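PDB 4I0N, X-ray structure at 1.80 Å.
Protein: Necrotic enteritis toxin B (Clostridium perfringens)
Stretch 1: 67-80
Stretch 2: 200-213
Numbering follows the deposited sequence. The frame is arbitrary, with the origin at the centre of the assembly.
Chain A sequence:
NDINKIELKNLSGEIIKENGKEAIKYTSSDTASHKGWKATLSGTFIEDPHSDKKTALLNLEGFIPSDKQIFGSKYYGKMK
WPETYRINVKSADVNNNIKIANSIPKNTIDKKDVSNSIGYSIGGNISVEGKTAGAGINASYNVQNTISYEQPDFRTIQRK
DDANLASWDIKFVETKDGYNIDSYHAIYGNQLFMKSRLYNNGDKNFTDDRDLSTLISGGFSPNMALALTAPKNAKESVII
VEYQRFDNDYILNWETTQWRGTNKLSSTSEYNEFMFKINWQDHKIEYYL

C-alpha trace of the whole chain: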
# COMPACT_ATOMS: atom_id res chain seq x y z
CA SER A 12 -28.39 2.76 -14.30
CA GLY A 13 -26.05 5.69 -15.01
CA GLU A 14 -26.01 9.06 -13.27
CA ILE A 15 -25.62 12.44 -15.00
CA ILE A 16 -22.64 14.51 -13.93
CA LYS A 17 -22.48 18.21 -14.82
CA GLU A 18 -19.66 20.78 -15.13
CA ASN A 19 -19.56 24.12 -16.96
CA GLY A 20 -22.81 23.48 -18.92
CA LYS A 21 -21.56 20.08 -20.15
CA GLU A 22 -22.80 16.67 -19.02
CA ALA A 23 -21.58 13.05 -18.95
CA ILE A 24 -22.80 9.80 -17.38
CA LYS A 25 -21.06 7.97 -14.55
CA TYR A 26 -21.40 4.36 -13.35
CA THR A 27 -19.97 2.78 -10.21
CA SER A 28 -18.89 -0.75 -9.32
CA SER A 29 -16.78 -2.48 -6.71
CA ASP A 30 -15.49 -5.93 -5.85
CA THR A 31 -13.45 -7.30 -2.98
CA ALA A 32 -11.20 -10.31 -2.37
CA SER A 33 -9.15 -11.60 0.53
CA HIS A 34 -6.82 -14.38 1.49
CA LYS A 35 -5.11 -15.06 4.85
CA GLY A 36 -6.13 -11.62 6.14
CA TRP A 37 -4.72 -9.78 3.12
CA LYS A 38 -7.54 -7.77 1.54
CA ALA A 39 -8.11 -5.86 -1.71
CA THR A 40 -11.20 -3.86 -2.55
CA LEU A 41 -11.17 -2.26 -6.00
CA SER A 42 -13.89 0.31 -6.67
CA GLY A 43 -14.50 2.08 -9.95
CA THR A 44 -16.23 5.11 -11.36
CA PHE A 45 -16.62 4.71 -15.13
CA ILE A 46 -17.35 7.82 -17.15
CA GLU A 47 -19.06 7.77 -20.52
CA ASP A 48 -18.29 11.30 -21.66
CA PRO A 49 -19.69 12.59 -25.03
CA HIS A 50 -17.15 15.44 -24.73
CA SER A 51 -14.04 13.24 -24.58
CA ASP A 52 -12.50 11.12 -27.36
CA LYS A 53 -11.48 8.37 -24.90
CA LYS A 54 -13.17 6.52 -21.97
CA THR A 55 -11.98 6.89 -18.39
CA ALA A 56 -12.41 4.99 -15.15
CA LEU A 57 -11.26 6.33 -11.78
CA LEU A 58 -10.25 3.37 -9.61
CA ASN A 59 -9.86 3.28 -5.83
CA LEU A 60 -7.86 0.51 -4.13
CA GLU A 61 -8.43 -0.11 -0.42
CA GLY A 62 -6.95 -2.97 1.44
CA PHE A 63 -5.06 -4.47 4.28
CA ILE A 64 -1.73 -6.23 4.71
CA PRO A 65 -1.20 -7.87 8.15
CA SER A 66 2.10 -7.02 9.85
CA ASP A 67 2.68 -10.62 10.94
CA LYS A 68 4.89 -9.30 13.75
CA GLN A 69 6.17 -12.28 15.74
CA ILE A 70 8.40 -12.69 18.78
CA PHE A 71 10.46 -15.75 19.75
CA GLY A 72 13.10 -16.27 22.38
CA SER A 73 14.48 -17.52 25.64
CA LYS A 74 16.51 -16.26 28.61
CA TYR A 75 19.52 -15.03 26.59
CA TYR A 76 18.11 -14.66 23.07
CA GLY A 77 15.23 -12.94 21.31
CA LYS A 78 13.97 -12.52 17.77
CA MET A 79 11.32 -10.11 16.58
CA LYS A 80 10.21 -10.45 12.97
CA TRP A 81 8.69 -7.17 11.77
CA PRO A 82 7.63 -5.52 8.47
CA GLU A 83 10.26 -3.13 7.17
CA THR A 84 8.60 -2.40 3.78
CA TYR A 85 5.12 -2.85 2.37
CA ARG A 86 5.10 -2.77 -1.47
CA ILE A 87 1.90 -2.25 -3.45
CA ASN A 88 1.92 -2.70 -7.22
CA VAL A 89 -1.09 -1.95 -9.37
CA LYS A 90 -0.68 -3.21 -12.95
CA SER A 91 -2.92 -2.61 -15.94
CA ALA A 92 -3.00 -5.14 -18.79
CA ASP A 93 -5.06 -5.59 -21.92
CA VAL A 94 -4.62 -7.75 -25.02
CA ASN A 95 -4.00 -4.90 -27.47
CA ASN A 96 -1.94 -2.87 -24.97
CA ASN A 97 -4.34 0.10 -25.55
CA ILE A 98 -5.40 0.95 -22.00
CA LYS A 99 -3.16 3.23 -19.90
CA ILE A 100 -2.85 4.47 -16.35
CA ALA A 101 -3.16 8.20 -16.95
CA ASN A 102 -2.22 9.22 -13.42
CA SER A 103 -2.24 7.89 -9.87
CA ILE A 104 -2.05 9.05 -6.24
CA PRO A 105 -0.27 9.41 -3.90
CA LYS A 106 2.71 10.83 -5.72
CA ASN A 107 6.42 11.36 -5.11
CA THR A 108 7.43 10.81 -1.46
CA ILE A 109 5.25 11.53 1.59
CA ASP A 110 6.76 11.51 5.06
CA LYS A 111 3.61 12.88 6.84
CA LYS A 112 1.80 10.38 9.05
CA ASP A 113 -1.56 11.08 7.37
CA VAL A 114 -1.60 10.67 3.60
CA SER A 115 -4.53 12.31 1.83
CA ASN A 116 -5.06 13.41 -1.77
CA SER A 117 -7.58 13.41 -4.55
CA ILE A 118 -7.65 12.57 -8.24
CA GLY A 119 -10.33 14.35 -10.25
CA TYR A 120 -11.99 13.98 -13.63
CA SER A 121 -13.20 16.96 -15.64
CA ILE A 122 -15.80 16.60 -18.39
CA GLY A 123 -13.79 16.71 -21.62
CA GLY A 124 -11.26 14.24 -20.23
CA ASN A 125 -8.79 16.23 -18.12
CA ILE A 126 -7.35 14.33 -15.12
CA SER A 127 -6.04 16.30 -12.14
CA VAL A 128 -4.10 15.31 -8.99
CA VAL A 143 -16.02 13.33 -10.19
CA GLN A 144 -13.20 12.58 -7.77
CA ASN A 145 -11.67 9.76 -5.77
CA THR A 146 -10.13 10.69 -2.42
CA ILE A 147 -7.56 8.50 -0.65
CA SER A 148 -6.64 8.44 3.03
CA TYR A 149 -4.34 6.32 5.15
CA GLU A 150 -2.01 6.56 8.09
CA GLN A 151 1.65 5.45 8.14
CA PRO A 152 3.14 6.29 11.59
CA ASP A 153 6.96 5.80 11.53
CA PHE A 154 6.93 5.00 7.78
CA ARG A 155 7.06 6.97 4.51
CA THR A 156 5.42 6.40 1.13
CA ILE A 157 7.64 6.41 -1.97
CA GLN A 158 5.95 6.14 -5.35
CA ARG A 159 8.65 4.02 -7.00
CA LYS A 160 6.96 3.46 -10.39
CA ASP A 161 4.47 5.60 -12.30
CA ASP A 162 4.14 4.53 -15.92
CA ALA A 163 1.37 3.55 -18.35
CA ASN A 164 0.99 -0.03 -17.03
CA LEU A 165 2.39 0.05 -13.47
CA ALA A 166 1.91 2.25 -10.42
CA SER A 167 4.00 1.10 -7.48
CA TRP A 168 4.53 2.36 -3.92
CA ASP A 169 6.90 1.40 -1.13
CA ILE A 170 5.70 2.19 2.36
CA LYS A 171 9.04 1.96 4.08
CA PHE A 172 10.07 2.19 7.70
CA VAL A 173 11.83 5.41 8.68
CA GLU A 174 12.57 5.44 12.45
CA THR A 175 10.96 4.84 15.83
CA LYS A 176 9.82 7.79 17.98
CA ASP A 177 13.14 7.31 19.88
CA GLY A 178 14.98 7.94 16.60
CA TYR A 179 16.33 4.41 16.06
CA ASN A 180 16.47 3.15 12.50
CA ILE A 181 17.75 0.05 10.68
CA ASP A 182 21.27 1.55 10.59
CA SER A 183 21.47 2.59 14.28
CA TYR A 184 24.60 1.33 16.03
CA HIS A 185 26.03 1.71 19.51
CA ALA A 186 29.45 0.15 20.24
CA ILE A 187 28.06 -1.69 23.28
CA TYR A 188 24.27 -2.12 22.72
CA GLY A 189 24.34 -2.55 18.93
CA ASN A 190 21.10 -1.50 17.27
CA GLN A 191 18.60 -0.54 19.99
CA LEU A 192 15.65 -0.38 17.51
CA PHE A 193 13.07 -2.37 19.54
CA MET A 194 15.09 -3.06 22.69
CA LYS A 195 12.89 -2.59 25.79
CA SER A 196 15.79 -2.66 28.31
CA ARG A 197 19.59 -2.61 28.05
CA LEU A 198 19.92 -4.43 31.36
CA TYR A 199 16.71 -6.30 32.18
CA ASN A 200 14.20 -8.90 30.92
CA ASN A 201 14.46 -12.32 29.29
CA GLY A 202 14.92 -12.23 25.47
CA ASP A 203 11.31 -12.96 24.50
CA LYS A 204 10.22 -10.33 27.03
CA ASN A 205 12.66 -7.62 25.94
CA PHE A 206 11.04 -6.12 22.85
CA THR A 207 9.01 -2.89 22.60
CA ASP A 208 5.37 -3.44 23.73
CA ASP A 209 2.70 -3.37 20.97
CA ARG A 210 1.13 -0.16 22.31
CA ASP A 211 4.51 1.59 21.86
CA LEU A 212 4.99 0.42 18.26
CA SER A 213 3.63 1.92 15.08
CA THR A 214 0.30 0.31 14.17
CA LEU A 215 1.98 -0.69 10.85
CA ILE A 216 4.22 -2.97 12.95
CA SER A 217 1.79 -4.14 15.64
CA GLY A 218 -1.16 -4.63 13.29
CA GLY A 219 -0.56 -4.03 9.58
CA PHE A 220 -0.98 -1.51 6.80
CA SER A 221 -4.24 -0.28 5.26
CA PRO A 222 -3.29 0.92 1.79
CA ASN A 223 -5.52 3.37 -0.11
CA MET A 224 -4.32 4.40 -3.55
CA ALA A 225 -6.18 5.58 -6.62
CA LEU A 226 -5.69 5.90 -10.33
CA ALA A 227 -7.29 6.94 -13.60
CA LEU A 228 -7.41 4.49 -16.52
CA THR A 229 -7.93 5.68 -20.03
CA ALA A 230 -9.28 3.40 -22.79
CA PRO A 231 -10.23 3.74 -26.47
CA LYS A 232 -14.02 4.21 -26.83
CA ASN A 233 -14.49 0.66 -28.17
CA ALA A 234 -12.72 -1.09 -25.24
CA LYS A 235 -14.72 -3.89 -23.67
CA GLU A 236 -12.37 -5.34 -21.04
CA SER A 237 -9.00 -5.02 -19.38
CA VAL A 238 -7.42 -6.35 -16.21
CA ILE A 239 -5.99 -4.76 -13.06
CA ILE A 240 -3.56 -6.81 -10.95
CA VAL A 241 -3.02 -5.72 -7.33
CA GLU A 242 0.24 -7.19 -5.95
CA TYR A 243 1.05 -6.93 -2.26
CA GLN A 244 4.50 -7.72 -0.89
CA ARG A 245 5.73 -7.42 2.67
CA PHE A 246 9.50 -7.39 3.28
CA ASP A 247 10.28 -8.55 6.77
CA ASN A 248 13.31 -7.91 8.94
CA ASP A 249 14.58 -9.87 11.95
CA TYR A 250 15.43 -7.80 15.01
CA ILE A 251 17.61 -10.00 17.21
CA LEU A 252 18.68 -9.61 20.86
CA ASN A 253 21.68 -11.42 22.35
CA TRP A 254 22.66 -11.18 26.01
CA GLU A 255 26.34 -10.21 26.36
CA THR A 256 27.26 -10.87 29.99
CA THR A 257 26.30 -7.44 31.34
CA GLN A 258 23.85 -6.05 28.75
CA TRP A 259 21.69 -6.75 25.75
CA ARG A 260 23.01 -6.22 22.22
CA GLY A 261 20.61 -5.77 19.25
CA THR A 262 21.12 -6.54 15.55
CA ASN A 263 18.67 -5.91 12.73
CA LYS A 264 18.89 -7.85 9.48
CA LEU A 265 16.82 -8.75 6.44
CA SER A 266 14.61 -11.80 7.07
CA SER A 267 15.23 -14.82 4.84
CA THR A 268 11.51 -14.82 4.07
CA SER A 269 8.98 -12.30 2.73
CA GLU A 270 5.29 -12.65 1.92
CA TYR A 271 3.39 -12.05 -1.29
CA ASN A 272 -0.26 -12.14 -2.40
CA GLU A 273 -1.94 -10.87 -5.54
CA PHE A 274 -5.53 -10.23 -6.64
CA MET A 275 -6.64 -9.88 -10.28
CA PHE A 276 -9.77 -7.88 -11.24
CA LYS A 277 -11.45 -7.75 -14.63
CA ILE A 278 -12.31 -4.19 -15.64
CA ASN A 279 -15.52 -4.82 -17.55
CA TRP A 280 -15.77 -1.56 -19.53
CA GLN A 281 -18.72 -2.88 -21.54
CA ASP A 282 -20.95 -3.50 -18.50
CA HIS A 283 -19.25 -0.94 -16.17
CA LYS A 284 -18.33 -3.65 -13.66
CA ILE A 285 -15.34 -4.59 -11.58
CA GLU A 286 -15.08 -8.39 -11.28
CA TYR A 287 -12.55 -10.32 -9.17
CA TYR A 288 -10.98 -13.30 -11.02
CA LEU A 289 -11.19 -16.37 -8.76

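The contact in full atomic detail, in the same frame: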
# COMPACT_ATOMS: atom_id res chain seq x y z
N ASP A 67 2.11 -9.33 10.54
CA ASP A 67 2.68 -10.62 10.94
C ASP A 67 3.88 -10.47 11.88
O ASP A 67 4.82 -11.26 11.85
CB ASP A 67 3.07 -11.45 9.71
CG ASP A 67 3.32 -12.90 10.04
OD1 ASP A 67 2.51 -13.48 10.80
OD2 ASP A 67 4.33 -13.45 9.58
N LYS A 68 3.83 -9.46 12.74
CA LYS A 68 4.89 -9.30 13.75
C LYS A 68 4.88 -10.51 14.67
O LYS A 68 3.82 -10.94 15.11
CB LYS A 68 4.66 -8.05 14.60
CG LYS A 68 5.85 -7.73 15.49
CD LYS A 68 5.43 -7.02 16.79
CE LYS A 68 5.07 -8.00 17.86
NZ LYS A 68 4.75 -7.32 19.13
N GLN A 69 6.06 -11.05 14.95
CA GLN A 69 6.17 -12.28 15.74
C GLN A 69 7.37 -12.15 16.64
O GLN A 69 8.37 -11.60 16.23
CB GLN A 69 6.38 -13.50 14.83
CG GLN A 69 5.22 -13.78 13.92
CD GLN A 69 5.37 -15.02 13.08
OE1 GLN A 69 6.38 -15.72 13.14
NE2 GLN A 69 4.35 -15.30 12.28
N ILE A 70 7.28 -12.71 17.85
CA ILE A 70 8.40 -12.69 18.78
C ILE A 70 8.71 -14.11 19.21
O ILE A 70 7.78 -14.90 19.47
CB ILE A 70 8.09 -11.79 20.00
CG1 ILE A 70 8.19 -10.31 19.59
CG2 ILE A 70 9.02 -12.13 21.21
CD1 ILE A 70 7.55 -9.37 20.60
N PHE A 71 10.00 -14.45 19.24
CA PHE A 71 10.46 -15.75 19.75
C PHE A 71 11.61 -15.47 20.71
O PHE A 71 12.20 -14.38 20.70
CB PHE A 71 10.94 -16.67 18.63
CG PHE A 71 9.98 -16.81 17.48
CD1 PHE A 71 9.13 -17.90 17.40
CD2 PHE A 71 9.91 -15.83 16.49
CE1 PHE A 71 8.22 -18.02 16.32
CE2 PHE A 71 9.02 -15.94 15.42
CZ PHE A 71 8.17 -17.04 15.34
N GLY A 72 11.92 -16.44 21.56
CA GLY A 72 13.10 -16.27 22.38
C GLY A 72 13.10 -17.05 23.68
O GLY A 72 12.22 -17.89 23.95
N SER A 73 14.11 -16.74 24.48
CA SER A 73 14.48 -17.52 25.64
C SER A 73 15.21 -16.56 26.57
O SER A 73 15.20 -15.34 26.33
CB SER A 73 15.43 -18.63 25.20
OG SER A 73 16.52 -18.06 24.51
N LYS A 74 15.83 -17.10 27.62
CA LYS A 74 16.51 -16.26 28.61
C LYS A 74 17.53 -15.30 27.99
O LYS A 74 17.54 -14.12 28.33
CB LYS A 74 17.17 -17.11 29.70
CG LYS A 74 17.79 -16.29 30.81
CD LYS A 74 17.92 -17.12 32.07
CE LYS A 74 18.75 -16.39 33.12
NZ LYS A 74 18.06 -15.18 33.63
N TYR A 75 18.39 -15.81 27.11
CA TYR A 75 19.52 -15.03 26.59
C TYR A 75 19.40 -14.57 25.13
O TYR A 75 20.33 -13.99 24.58
CB TYR A 75 20.81 -15.83 26.76
CG TYR A 75 21.10 -16.20 28.20
CD1 TYR A 75 21.52 -15.24 29.11
CD2 TYR A 75 20.97 -17.51 28.63
CE1 TYR A 75 21.80 -15.56 30.43
CE2 TYR A 75 21.26 -17.85 29.96
CZ TYR A 75 21.66 -16.87 30.84
OH TYR A 75 21.94 -17.21 32.14
N TYR A 76 18.27 -14.86 24.51
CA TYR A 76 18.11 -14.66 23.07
C TYR A 76 16.69 -14.23 22.73
O TYR A 76 15.72 -14.72 23.32
CB TYR A 76 18.49 -15.95 22.32
CG TYR A 76 18.32 -15.85 20.83
CD1 TYR A 76 19.32 -15.30 20.03
CD2 TYR A 76 17.14 -16.30 20.22
CE1 TYR A 76 19.15 -15.20 18.64
CE2 TYR A 76 16.96 -16.20 18.85
CZ TYR A 76 17.98 -15.65 18.07
OH TYR A 76 17.79 -15.56 16.71
N GLY A 77 16.55 -13.32 21.77
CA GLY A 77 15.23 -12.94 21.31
C GLY A 77 15.26 -12.64 19.83
O GLY A 77 16.27 -12.17 19.32
N LYS A 78 14.15 -12.93 19.16
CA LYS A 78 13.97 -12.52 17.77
C LYS A 78 12.59 -11.96 17.54
O LYS A 78 11.57 -12.60 17.86
CB LYS A 78 14.24 -13.66 16.78
CG LYS A 78 14.04 -13.22 15.31
CD LYS A 78 14.46 -14.27 14.32
CE LYS A 78 13.36 -15.28 14.11
NZ LYS A 78 13.73 -16.14 12.97
N MET A 79 12.57 -10.76 16.98
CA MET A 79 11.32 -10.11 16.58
C MET A 79 11.33 -9.95 15.07
O MET A 79 12.16 -9.21 14.52
CB MET A 79 11.21 -8.75 17.26
CG MET A 79 10.01 -7.90 16.76
SD MET A 79 9.99 -6.34 17.67
CE MET A 79 9.05 -5.28 16.57
N LYS A 80 10.42 -10.66 14.39
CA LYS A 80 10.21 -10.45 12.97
C LYS A 80 9.20 -9.32 12.78
O LYS A 80 8.13 -9.33 13.39
CB LYS A 80 9.71 -11.74 12.30
CG LYS A 80 9.60 -11.59 10.78
CD LYS A 80 9.13 -12.85 10.11
CE LYS A 80 7.63 -13.14 10.36
NZ LYS A 80 6.73 -12.17 9.64
N ASN A 200 15.16 -8.08 31.68
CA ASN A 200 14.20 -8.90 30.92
C ASN A 200 14.83 -10.10 30.23
O ASN A 200 15.96 -10.02 29.76
CB ASN A 200 13.44 -8.06 29.87
CG ASN A 200 12.75 -6.84 30.47
OD1 ASN A 200 12.79 -5.75 29.89
ND2 ASN A 200 12.11 -7.02 31.62
N ASN A 201 14.10 -11.22 30.19
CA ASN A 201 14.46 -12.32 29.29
C ASN A 201 14.29 -11.87 27.83
O ASN A 201 13.60 -10.89 27.56
CB ASN A 201 13.57 -13.54 29.55
CG ASN A 201 13.94 -14.28 30.83
OD1 ASN A 201 14.81 -13.87 31.60
ND2 ASN A 201 13.28 -15.39 31.05
N GLY A 202 14.93 -12.59 26.90
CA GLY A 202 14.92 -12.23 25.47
C GLY A 202 13.53 -12.06 24.86
O GLY A 202 13.24 -11.03 24.23
N ASP A 203 12.67 -13.06 25.06
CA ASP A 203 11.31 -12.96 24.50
C ASP A 203 10.44 -11.91 25.19
O ASP A 203 9.33 -11.61 24.72
CB ASP A 203 10.61 -14.33 24.44
CG ASP A 203 10.41 -14.95 25.81
OD1 ASP A 203 11.16 -14.63 26.76
OD2 ASP A 203 9.47 -15.77 25.92
N LYS A 204 10.94 -11.35 26.29
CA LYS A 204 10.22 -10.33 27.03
C LYS A 204 10.88 -8.96 26.91
O LYS A 204 10.50 -8.03 27.63
CB LYS A 204 10.11 -10.71 28.51
CG LYS A 204 9.27 -11.96 28.78
CD LYS A 204 7.93 -11.85 28.08
N ASN A 205 11.84 -8.83 25.99
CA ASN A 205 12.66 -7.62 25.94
C ASN A 205 12.50 -6.76 24.68
O ASN A 205 13.39 -5.98 24.34
CB ASN A 205 14.15 -7.90 26.17
CG ASN A 205 14.91 -6.64 26.60
OD1 ASN A 205 14.33 -5.78 27.26
ND2 ASN A 205 16.19 -6.53 26.23
N PHE A 206 11.36 -6.92 24.02
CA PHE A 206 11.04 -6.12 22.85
C PHE A 206 9.98 -5.08 23.20
O PHE A 206 9.15 -5.29 24.10
CB PHE A 206 10.55 -7.03 21.72
CG PHE A 206 11.62 -7.95 21.20
CD1 PHE A 206 12.69 -7.45 20.46
CD2 PHE A 206 11.54 -9.33 21.44
CE1 PHE A 206 13.68 -8.30 19.96
CE2 PHE A 206 12.54 -10.19 20.96
CZ PHE A 206 13.60 -9.68 20.22
N THR A 207 10.02 -3.96 22.48
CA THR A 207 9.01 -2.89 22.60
C THR A 207 7.58 -3.47 22.65
O THR A 207 7.21 -4.28 21.79
CB THR A 207 9.14 -1.91 21.40
OG1 THR A 207 10.50 -1.48 21.31
CG2 THR A 207 8.23 -0.70 21.55
N ASP A 208 6.79 -3.07 23.64
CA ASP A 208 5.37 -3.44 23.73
C ASP A 208 4.59 -2.97 22.50
O ASP A 208 4.91 -1.92 21.94
CB ASP A 208 4.73 -2.82 24.98
CG ASP A 208 5.30 -3.38 26.27
OD1 ASP A 208 5.78 -4.53 26.26
OD2 ASP A 208 5.28 -2.65 27.30
N ASP A 209 3.56 -3.73 22.11
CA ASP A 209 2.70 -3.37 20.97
C ASP A 209 2.17 -1.95 21.01
O ASP A 209 2.16 -1.27 19.99
CB ASP A 209 1.50 -4.30 20.83
CG ASP A 209 1.82 -5.60 20.12
OD1 ASP A 209 2.60 -5.63 19.15
OD2 ASP A 209 1.24 -6.60 20.55
N ARG A 210 1.69 -1.52 22.17
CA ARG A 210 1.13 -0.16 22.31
C ARG A 210 2.15 0.96 22.09
O ARG A 210 1.77 2.12 21.84
CB ARG A 210 0.44 -0.01 23.67
N ASP A 211 3.45 0.62 22.14
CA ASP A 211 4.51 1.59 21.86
C ASP A 211 5.09 1.48 20.45
O ASP A 211 6.06 2.16 20.15
CB ASP A 211 5.66 1.44 22.86
CG ASP A 211 5.22 1.61 24.30
OD1 ASP A 211 4.23 2.34 24.55
OD2 ASP A 211 5.86 0.99 25.17
N LEU A 212 4.54 0.58 19.63
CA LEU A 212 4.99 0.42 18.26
C LEU A 212 4.03 1.12 17.32
O LEU A 212 2.84 1.27 17.62
CB LEU A 212 5.03 -1.07 17.89
CG LEU A 212 6.08 -1.96 18.51
CD1 LEU A 212 5.72 -3.40 18.20
CD2 LEU A 212 7.44 -1.60 17.96
N SER A 213 4.51 1.50 16.15
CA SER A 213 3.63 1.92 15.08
C SER A 213 2.58 0.84 14.83
O SER A 213 2.90 -0.35 14.87
CB SER A 213 4.42 2.13 13.80
OG SER A 213 3.54 2.19 12.70
O HOH W 1 7.50 -6.09 19.73

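Residues 67-80 form a β-hairpin whose strands are paired by backbone hydrogen bonds, among them Phe71 N to Lys78 O (2.8 Å) and Lys78 N to Phe71 O (2.9 Å). Residues 200-213, mostly loop with two short 3-10 segments, run along this hairpin from its turn toward its base, burying 644 Å² in total.

The contact begins at the turn, where Asn201 lies against Lys74; the aliphatic part of the lysine side chain brings Lys74 CG to 3.9 Å from Asn201 OD1. At Gly202 the two backbones come very close, with Gly202 CA 4.2 Å from Gly77 CA. Gly202 N faces two carbonyls of the turn and makes weak hydrogen bonds to both, at 2.8 Å to Ser73 O and 3.3 Å to Lys74 O. Gly202 CA adds a CH···O contact to Tyr76 O at 3.4 Å. Such an approach depends on the absence of a side chain: a CB on Gly202 would fall 2.0 Å from Tyr76 O and 2.7 Å from Ser73 O. The hairpin side is equally bare, since a CB on Gly77 would clash with Gly202 O and with Phe206 CE2, and one on Gly72 would clash with Asp203 N.

Asp203 follows with Asp203 CB packed 3.8 Å from Gly72 C, while Asp203 O lies 3.6 Å from Ile70 CG2. The 3-10 turn is held by Asn205 N, which bonds to Gly202 O at 3.1 Å, and the chain then delivers Phe206 to the hairpin.

Phe206 is buried and loses more surface to the other stretch than any other residue. Met79 CB covers one face of the Phe206 ring, 3.7 Å from the ring centroid and 13° off the normal, a CH-π contact in which an aliphatic methylene lies against the π face, mainly through dispersion. The ring edge abuts the hairpin backbone, with Phe206 CZ 3.4 Å from Gly77 C and 3.5 Å from Lys78 N; the space left by Gly77 admits this edge. Ile70 CG2 extends the apolar packing, 3.8 Å from Phe206 CD2.

Beyond the ring the contact turns polar. A water accepts a hydrogen bond from Lys68 NZ (3.1 Å from the water O) and donates one to Thr207 O (2.8 Å from the water O), bridging side chain and backbone. Lys68 NZ also forms a salt bridge with Asp209 OD1 at 2.7 Å. Leu212 closes the interface: Leu212 CD1 lies 3.9 Å from Lys68 CD and 4.2 Å from Met79 CE, so the lysine contributes apolar contact through its methylenes as well as charge through its tip.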